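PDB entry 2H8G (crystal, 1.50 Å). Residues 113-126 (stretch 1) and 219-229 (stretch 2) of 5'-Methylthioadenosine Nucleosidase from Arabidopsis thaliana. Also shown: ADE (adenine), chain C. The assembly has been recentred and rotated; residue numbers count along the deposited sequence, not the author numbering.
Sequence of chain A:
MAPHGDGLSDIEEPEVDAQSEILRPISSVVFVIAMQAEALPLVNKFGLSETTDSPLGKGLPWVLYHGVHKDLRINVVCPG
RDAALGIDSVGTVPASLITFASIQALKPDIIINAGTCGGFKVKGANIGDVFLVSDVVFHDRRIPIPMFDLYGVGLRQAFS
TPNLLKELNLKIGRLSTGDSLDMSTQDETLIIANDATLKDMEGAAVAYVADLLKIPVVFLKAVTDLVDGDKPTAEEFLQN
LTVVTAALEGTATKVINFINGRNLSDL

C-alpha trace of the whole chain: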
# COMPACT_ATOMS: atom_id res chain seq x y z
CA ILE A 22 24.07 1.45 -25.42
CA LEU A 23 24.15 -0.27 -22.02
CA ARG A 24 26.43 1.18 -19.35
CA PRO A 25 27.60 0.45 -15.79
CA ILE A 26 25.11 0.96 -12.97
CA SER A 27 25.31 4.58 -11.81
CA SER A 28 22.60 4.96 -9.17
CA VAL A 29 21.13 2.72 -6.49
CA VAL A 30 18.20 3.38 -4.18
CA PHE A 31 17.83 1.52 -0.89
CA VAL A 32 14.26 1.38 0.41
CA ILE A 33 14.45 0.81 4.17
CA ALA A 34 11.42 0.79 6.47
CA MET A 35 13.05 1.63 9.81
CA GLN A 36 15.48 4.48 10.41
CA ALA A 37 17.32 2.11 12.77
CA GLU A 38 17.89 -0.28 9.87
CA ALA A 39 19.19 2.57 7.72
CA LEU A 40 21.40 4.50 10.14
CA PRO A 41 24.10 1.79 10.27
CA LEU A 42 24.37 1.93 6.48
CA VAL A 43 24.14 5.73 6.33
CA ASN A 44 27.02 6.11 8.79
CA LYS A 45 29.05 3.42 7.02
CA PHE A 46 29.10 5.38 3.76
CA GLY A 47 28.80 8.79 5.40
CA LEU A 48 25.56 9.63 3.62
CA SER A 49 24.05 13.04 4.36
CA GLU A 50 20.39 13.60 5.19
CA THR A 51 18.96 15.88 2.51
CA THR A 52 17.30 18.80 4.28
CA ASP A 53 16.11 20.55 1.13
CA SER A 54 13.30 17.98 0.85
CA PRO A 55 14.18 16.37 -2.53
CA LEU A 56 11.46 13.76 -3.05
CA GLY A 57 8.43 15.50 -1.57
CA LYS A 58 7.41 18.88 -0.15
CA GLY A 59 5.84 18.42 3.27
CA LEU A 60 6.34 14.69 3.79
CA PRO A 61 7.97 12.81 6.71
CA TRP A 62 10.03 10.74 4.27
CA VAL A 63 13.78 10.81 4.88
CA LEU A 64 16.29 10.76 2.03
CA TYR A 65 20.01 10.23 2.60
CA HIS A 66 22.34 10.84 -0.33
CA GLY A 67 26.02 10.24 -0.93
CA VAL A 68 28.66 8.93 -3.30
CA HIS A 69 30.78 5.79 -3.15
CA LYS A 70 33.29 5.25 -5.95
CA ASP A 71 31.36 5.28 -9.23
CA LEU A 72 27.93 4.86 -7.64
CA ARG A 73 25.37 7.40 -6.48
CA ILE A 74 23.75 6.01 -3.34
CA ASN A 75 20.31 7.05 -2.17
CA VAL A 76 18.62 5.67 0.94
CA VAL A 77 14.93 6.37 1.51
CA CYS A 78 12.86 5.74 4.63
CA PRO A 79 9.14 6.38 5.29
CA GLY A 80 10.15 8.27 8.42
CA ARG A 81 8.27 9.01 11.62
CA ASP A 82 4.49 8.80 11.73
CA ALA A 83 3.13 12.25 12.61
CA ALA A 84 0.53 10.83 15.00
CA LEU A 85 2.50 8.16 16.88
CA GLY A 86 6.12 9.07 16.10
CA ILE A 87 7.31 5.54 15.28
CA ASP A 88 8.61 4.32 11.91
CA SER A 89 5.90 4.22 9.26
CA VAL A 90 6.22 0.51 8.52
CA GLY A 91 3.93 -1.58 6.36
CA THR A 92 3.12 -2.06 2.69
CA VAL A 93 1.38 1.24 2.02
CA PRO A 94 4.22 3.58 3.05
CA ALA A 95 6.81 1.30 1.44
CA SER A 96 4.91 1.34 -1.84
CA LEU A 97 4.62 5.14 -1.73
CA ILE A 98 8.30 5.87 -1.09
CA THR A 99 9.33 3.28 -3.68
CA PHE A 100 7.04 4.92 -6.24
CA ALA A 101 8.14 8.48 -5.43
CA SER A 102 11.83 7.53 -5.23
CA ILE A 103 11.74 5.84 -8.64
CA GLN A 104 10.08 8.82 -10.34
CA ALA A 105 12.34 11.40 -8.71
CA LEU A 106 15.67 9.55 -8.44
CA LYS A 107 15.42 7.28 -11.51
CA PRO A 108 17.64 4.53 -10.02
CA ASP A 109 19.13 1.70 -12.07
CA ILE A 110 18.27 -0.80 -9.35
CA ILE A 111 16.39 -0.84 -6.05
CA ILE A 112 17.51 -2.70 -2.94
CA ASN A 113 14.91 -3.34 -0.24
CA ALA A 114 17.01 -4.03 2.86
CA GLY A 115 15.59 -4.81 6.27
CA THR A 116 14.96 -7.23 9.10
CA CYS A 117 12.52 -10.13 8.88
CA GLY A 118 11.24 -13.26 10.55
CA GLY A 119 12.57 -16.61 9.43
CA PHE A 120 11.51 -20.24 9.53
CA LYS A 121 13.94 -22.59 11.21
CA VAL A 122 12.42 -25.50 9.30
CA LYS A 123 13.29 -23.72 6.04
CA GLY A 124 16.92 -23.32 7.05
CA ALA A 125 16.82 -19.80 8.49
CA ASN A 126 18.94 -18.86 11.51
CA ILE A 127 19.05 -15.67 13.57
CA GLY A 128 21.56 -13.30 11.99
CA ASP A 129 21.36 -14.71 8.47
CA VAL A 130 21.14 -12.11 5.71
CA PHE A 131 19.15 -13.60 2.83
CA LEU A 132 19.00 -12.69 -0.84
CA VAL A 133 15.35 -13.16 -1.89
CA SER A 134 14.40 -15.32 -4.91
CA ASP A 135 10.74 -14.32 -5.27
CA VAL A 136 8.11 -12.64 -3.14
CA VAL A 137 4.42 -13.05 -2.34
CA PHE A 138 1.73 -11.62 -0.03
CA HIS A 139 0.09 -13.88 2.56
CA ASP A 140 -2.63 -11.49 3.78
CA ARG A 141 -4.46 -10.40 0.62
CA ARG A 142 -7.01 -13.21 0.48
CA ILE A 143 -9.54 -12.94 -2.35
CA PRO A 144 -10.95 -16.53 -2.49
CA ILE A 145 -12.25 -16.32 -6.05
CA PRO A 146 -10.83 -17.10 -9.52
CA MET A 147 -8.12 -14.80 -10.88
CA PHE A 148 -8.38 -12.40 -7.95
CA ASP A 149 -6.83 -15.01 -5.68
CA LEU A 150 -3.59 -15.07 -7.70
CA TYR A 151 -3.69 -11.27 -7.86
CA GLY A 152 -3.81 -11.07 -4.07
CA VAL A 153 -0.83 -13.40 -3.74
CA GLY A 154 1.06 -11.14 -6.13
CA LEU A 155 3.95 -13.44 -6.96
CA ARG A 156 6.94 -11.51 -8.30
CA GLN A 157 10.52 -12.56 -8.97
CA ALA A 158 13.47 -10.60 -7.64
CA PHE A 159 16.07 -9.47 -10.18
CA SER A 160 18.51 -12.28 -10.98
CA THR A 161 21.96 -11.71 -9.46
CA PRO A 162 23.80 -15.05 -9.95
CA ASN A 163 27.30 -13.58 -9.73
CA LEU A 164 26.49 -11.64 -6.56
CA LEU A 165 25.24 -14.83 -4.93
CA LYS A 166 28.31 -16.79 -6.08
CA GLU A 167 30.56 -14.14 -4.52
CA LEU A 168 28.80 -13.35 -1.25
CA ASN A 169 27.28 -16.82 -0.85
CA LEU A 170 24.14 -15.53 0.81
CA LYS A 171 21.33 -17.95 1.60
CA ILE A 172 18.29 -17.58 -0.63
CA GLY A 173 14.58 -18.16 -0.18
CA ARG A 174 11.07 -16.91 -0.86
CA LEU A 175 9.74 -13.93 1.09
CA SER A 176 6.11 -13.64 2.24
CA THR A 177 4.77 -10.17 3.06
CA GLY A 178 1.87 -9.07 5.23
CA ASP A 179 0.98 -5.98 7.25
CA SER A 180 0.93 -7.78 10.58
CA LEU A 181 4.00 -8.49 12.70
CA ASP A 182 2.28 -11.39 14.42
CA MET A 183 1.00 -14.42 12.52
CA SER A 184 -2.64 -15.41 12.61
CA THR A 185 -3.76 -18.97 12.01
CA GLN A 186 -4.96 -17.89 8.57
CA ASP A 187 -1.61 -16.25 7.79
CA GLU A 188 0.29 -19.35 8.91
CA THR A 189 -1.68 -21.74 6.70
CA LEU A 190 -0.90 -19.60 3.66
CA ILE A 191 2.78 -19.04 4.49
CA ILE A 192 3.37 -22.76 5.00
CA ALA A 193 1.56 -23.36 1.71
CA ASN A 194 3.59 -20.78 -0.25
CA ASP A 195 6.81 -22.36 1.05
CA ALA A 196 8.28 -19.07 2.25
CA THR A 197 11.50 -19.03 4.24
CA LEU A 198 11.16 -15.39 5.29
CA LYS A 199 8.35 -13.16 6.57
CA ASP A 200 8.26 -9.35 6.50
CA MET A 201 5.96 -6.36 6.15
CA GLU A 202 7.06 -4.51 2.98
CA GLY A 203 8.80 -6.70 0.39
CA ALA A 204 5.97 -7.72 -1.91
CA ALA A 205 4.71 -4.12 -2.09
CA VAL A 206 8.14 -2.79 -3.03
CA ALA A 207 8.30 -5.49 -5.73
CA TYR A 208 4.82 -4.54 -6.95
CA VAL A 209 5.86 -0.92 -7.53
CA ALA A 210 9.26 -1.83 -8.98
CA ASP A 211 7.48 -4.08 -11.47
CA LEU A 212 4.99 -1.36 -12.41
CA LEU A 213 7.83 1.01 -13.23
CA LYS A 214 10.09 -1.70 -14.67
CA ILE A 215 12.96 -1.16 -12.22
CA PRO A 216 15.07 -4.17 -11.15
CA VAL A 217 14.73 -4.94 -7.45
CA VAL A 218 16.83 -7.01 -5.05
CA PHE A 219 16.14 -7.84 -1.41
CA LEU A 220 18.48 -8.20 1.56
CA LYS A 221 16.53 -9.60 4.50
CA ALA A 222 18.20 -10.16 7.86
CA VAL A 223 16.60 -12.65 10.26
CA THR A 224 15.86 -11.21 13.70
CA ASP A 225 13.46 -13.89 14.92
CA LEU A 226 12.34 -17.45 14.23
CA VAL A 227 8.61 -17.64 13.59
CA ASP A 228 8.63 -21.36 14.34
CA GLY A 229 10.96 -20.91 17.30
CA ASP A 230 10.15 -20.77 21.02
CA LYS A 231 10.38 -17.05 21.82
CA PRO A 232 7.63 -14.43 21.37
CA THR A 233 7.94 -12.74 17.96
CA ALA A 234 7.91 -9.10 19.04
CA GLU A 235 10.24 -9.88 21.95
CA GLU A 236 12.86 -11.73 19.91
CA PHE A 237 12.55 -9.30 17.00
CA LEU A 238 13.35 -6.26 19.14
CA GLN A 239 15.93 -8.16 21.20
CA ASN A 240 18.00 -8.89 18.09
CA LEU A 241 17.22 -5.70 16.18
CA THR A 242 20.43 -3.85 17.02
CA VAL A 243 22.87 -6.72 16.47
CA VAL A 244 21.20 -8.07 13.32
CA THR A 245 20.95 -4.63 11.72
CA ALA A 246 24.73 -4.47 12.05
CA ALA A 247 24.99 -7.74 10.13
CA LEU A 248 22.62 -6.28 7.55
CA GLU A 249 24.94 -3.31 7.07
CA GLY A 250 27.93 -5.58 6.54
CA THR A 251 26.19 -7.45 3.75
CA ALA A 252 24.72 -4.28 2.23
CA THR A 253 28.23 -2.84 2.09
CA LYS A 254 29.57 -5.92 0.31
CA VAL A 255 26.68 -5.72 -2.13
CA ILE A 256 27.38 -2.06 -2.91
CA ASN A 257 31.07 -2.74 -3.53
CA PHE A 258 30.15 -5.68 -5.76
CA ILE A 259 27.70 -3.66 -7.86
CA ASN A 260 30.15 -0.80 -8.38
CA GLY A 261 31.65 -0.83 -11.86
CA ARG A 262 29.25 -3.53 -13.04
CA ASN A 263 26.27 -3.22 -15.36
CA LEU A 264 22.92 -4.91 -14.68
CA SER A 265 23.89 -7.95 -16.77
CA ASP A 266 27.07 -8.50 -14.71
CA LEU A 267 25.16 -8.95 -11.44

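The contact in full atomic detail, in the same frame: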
# COMPACT_ATOMS: atom_id res chain seq x y z
N ASN A 113 15.77 -3.43 -1.42
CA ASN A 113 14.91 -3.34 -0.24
C ASN A 113 15.67 -4.11 0.83
O ASN A 113 15.77 -5.33 0.78
CB ASN A 113 13.56 -4.01 -0.51
CG ASN A 113 12.66 -4.05 0.72
OD1 ASN A 113 11.89 -5.00 0.90
ND2 ASN A 113 12.75 -3.02 1.56
N ALA A 114 16.25 -3.39 1.79
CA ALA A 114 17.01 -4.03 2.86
C ALA A 114 16.31 -3.85 4.19
O ALA A 114 15.82 -2.76 4.49
CB ALA A 114 18.42 -3.43 2.92
N GLY A 115 16.24 -4.91 4.98
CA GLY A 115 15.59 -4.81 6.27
C GLY A 115 15.59 -6.12 7.02
O GLY A 115 16.07 -7.14 6.52
N THR A 116 15.06 -6.07 8.24
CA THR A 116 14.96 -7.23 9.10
C THR A 116 13.71 -8.03 8.75
O THR A 116 12.78 -7.52 8.11
CB THR A 116 14.91 -6.82 10.59
OG1 THR A 116 13.92 -5.80 10.78
CG2 THR A 116 16.26 -6.28 11.02
N CYS A 117 13.66 -9.28 9.19
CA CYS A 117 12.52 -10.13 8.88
C CYS A 117 12.48 -11.32 9.82
O CYS A 117 13.41 -11.56 10.59
CB CYS A 117 12.63 -10.66 7.45
SG CYS A 117 13.99 -11.84 7.19
N GLY A 118 11.37 -12.05 9.75
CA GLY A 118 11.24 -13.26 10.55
C GLY A 118 11.68 -14.39 9.64
O GLY A 118 11.64 -14.26 8.41
N GLY A 119 12.13 -15.49 10.23
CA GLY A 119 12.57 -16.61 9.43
C GLY A 119 12.02 -17.92 9.97
O GLY A 119 11.61 -18.01 11.13
N PHE A 120 11.98 -18.93 9.11
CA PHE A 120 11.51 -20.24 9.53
C PHE A 120 12.69 -21.18 9.67
O PHE A 120 13.42 -21.44 8.71
CB PHE A 120 10.49 -20.79 8.52
CG PHE A 120 9.16 -20.10 8.60
CD1 PHE A 120 8.92 -18.93 7.89
CD2 PHE A 120 8.16 -20.59 9.45
CE1 PHE A 120 7.71 -18.25 8.03
CE2 PHE A 120 6.95 -19.91 9.59
CZ PHE A 120 6.73 -18.74 8.87
N LYS A 121 12.87 -21.67 10.89
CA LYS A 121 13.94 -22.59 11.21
C LYS A 121 13.85 -23.85 10.35
O LYS A 121 14.86 -24.38 9.90
CB LYS A 121 13.88 -22.96 12.70
CG LYS A 121 14.99 -23.87 13.19
CD LYS A 121 14.88 -24.12 14.69
CE LYS A 121 13.55 -24.78 15.06
NZ LYS A 121 13.46 -25.09 16.51
N VAL A 122 12.62 -24.31 10.11
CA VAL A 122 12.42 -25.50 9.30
C VAL A 122 12.83 -25.30 7.84
O VAL A 122 13.08 -26.27 7.12
CB VAL A 122 10.95 -25.98 9.34
CG1 VAL A 122 10.54 -26.26 10.78
CG2 VAL A 122 10.04 -24.93 8.71
N LYS A 123 12.91 -24.04 7.41
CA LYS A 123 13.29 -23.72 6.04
C LYS A 123 14.78 -23.41 5.93
O LYS A 123 15.26 -23.02 4.85
CB LYS A 123 12.47 -22.54 5.51
CG LYS A 123 11.00 -22.84 5.34
CD LYS A 123 10.79 -23.99 4.37
CE LYS A 123 9.32 -24.32 4.21
NZ LYS A 123 8.56 -23.19 3.62
N GLY A 124 15.49 -23.56 7.04
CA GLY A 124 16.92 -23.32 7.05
C GLY A 124 17.37 -21.95 7.52
O GLY A 124 18.55 -21.63 7.42
N ALA A 125 16.45 -21.14 8.03
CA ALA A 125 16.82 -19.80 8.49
C ALA A 125 17.35 -19.83 9.92
O ALA A 125 16.87 -20.59 10.76
CB ALA A 125 15.63 -18.86 8.39
N ASN A 126 18.34 -18.99 10.18
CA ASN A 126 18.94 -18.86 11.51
C ASN A 126 19.04 -17.38 11.85
O ASN A 126 19.18 -16.54 10.96
CB ASN A 126 20.34 -19.48 11.54
CG ASN A 126 20.31 -20.99 11.37
OD1 ASN A 126 19.69 -21.70 12.17
ND2 ASN A 126 20.98 -21.48 10.34
N PHE A 219 16.48 -7.91 -2.82
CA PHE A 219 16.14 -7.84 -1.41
C PHE A 219 17.22 -8.43 -0.51
O PHE A 219 17.76 -9.49 -0.80
CB PHE A 219 14.84 -8.60 -1.11
CG PHE A 219 13.68 -8.19 -1.98
CD1 PHE A 219 13.57 -8.67 -3.28
CD2 PHE A 219 12.70 -7.33 -1.49
CE1 PHE A 219 12.50 -8.29 -4.09
CE2 PHE A 219 11.63 -6.95 -2.29
CZ PHE A 219 11.53 -7.43 -3.59
N LEU A 220 17.52 -7.72 0.57
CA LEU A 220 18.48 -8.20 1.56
C LEU A 220 17.63 -8.24 2.82
O LEU A 220 17.20 -7.20 3.33
CB LEU A 220 19.65 -7.24 1.72
CG LEU A 220 20.52 -7.06 0.48
CD1 LEU A 220 21.60 -6.03 0.75
CD2 LEU A 220 21.14 -8.40 0.08
N LYS A 221 17.37 -9.45 3.32
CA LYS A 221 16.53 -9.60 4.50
C LYS A 221 17.27 -10.33 5.60
O LYS A 221 17.67 -11.49 5.45
CB LYS A 221 15.25 -10.35 4.11
CG LYS A 221 14.37 -9.57 3.11
CD LYS A 221 13.64 -8.41 3.78
CE LYS A 221 13.06 -7.43 2.75
NZ LYS A 221 12.13 -6.45 3.38
N ALA A 222 17.47 -9.63 6.72
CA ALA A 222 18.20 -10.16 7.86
C ALA A 222 17.26 -10.70 8.94
O ALA A 222 16.39 -9.98 9.45
CB ALA A 222 19.09 -9.07 8.43
N VAL A 223 17.44 -11.97 9.28
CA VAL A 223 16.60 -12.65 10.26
C VAL A 223 16.83 -12.24 11.71
O VAL A 223 17.91 -12.46 12.26
CB VAL A 223 16.77 -14.19 10.15
CG1 VAL A 223 15.85 -14.90 11.13
CG2 VAL A 223 16.45 -14.64 8.73
N THR A 224 15.80 -11.65 12.31
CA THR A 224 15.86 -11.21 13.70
C THR A 224 15.11 -12.15 14.64
O THR A 224 15.32 -12.12 15.86
CB THR A 224 15.26 -9.81 13.89
OG1 THR A 224 13.97 -9.74 13.25
CG2 THR A 224 16.18 -8.75 13.31
N ASP A 225 14.24 -12.98 14.09
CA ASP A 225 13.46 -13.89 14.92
C ASP A 225 13.02 -15.11 14.14
O ASP A 225 12.90 -15.07 12.91
CB ASP A 225 12.23 -13.16 15.47
CG ASP A 225 11.40 -12.51 14.38
OD1 ASP A 225 11.84 -11.48 13.83
OD2 ASP A 225 10.30 -13.03 14.06
N LEU A 226 12.79 -16.21 14.86
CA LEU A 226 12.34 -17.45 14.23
C LEU A 226 10.86 -17.63 14.52
O LEU A 226 10.44 -17.87 15.65
CB LEU A 226 13.16 -18.63 14.77
CG LEU A 226 14.67 -18.52 14.52
CD1 LEU A 226 15.37 -19.74 15.11
CD2 LEU A 226 14.95 -18.42 13.03
N VAL A 227 10.05 -17.52 13.46
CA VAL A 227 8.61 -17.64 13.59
C VAL A 227 8.17 -18.99 14.14
O VAL A 227 7.15 -19.08 14.82
CB VAL A 227 7.93 -17.38 12.22
CG1 VAL A 227 6.41 -17.43 12.37
CG2 VAL A 227 8.34 -16.01 11.69
N ASP A 228 8.94 -20.02 13.85
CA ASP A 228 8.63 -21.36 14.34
C ASP A 228 9.56 -21.73 15.50
O ASP A 228 9.79 -22.91 15.77
CB ASP A 228 8.70 -22.39 13.21
CG ASP A 228 10.02 -22.35 12.46
OD1 ASP A 228 10.85 -21.45 12.72
OD2 ASP A 228 10.23 -23.23 11.60
N GLY A 229 10.07 -20.71 16.17
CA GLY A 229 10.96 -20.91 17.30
C GLY A 229 10.18 -21.01 18.60
O GLY A 229 9.00 -21.37 18.59
N9 ADE C . 10.14 -8.27 10.92
C8 ADE C . 10.92 -8.94 11.79
N7 ADE C . 10.40 -10.11 12.22
C5 ADE C . 9.20 -10.18 11.56
C6 ADE C . 8.13 -11.15 11.54
N6 ADE C . 8.18 -12.26 12.27
N1 ADE C . 7.01 -10.88 10.72
C2 ADE C . 6.96 -9.73 9.97
N3 ADE C . 7.94 -8.75 9.93
C4 ADE C . 9.02 -9.05 10.75
O HOH W 1 11.40 -3.42 4.26
O HOH W 2 12.46 -5.80 6.07

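The apolar centre lies on the face of the sheet that carries Cys 117 and Val 223. Cys 117 SG sits 4.0 Å from Val 223 CG2 and 3.6 Å from Lys 221 CB. Ala 125 CB closes on the same valine, 4.3 Å from Val 223 CG2. Gly 119 leaves room here: a CB on it would lie 3.0 Å from Val 223 CG1 and would clash with Ala 125 CB. Leu 226 CD2 extends the patch, 3.7 Å from Ala 125 O. On the other face, Ala 114 CB meets Leu 220 CB at 4.2 Å. Thr 116 CG2 also meets Thr 224 CG2 at 3.4 Å.

The two strands pair in parallel. Each of Gly 115 and Cys 117 bonds through both N and O. Gly 115 N donates to Leu 220 O (3.0 Å), and Ala 222 N donates to Gly 115 O (2.9 Å). Cys 117 N donates to Ala 222 O (2.8 Å), and Thr 224 N to Cys 117 O (2.9 Å). Gly 119 continues the pattern, with Gly 119 N to Asp 225 O and Val 227 N to Gly 119 O both 2.8 Å.

Past the strands, Val 227 CB lies over one face of the Phe 120 ring, 4.0 Å from its centroid, in a CH-pi contact.

Asp 228 receives two backbone amides: Lys 121 N donates to OD1 of Asp 228 (2.7 Å), and Val 122 N to OD2 of Asp 228 (3.0 Å). The carboxylate thus ties the turn to the 3-10 segment. At the other end, Lys 221 NZ donates to Asn 113 OD1 (2.9 Å). A water links Lys 221 NZ (2.8 Å from its O) to Thr 116 O (2.7 Å). Asp 225 OD2 accepts from adenine N6 at 2.9 Å. A CB on Gly 118 would clash with that N6.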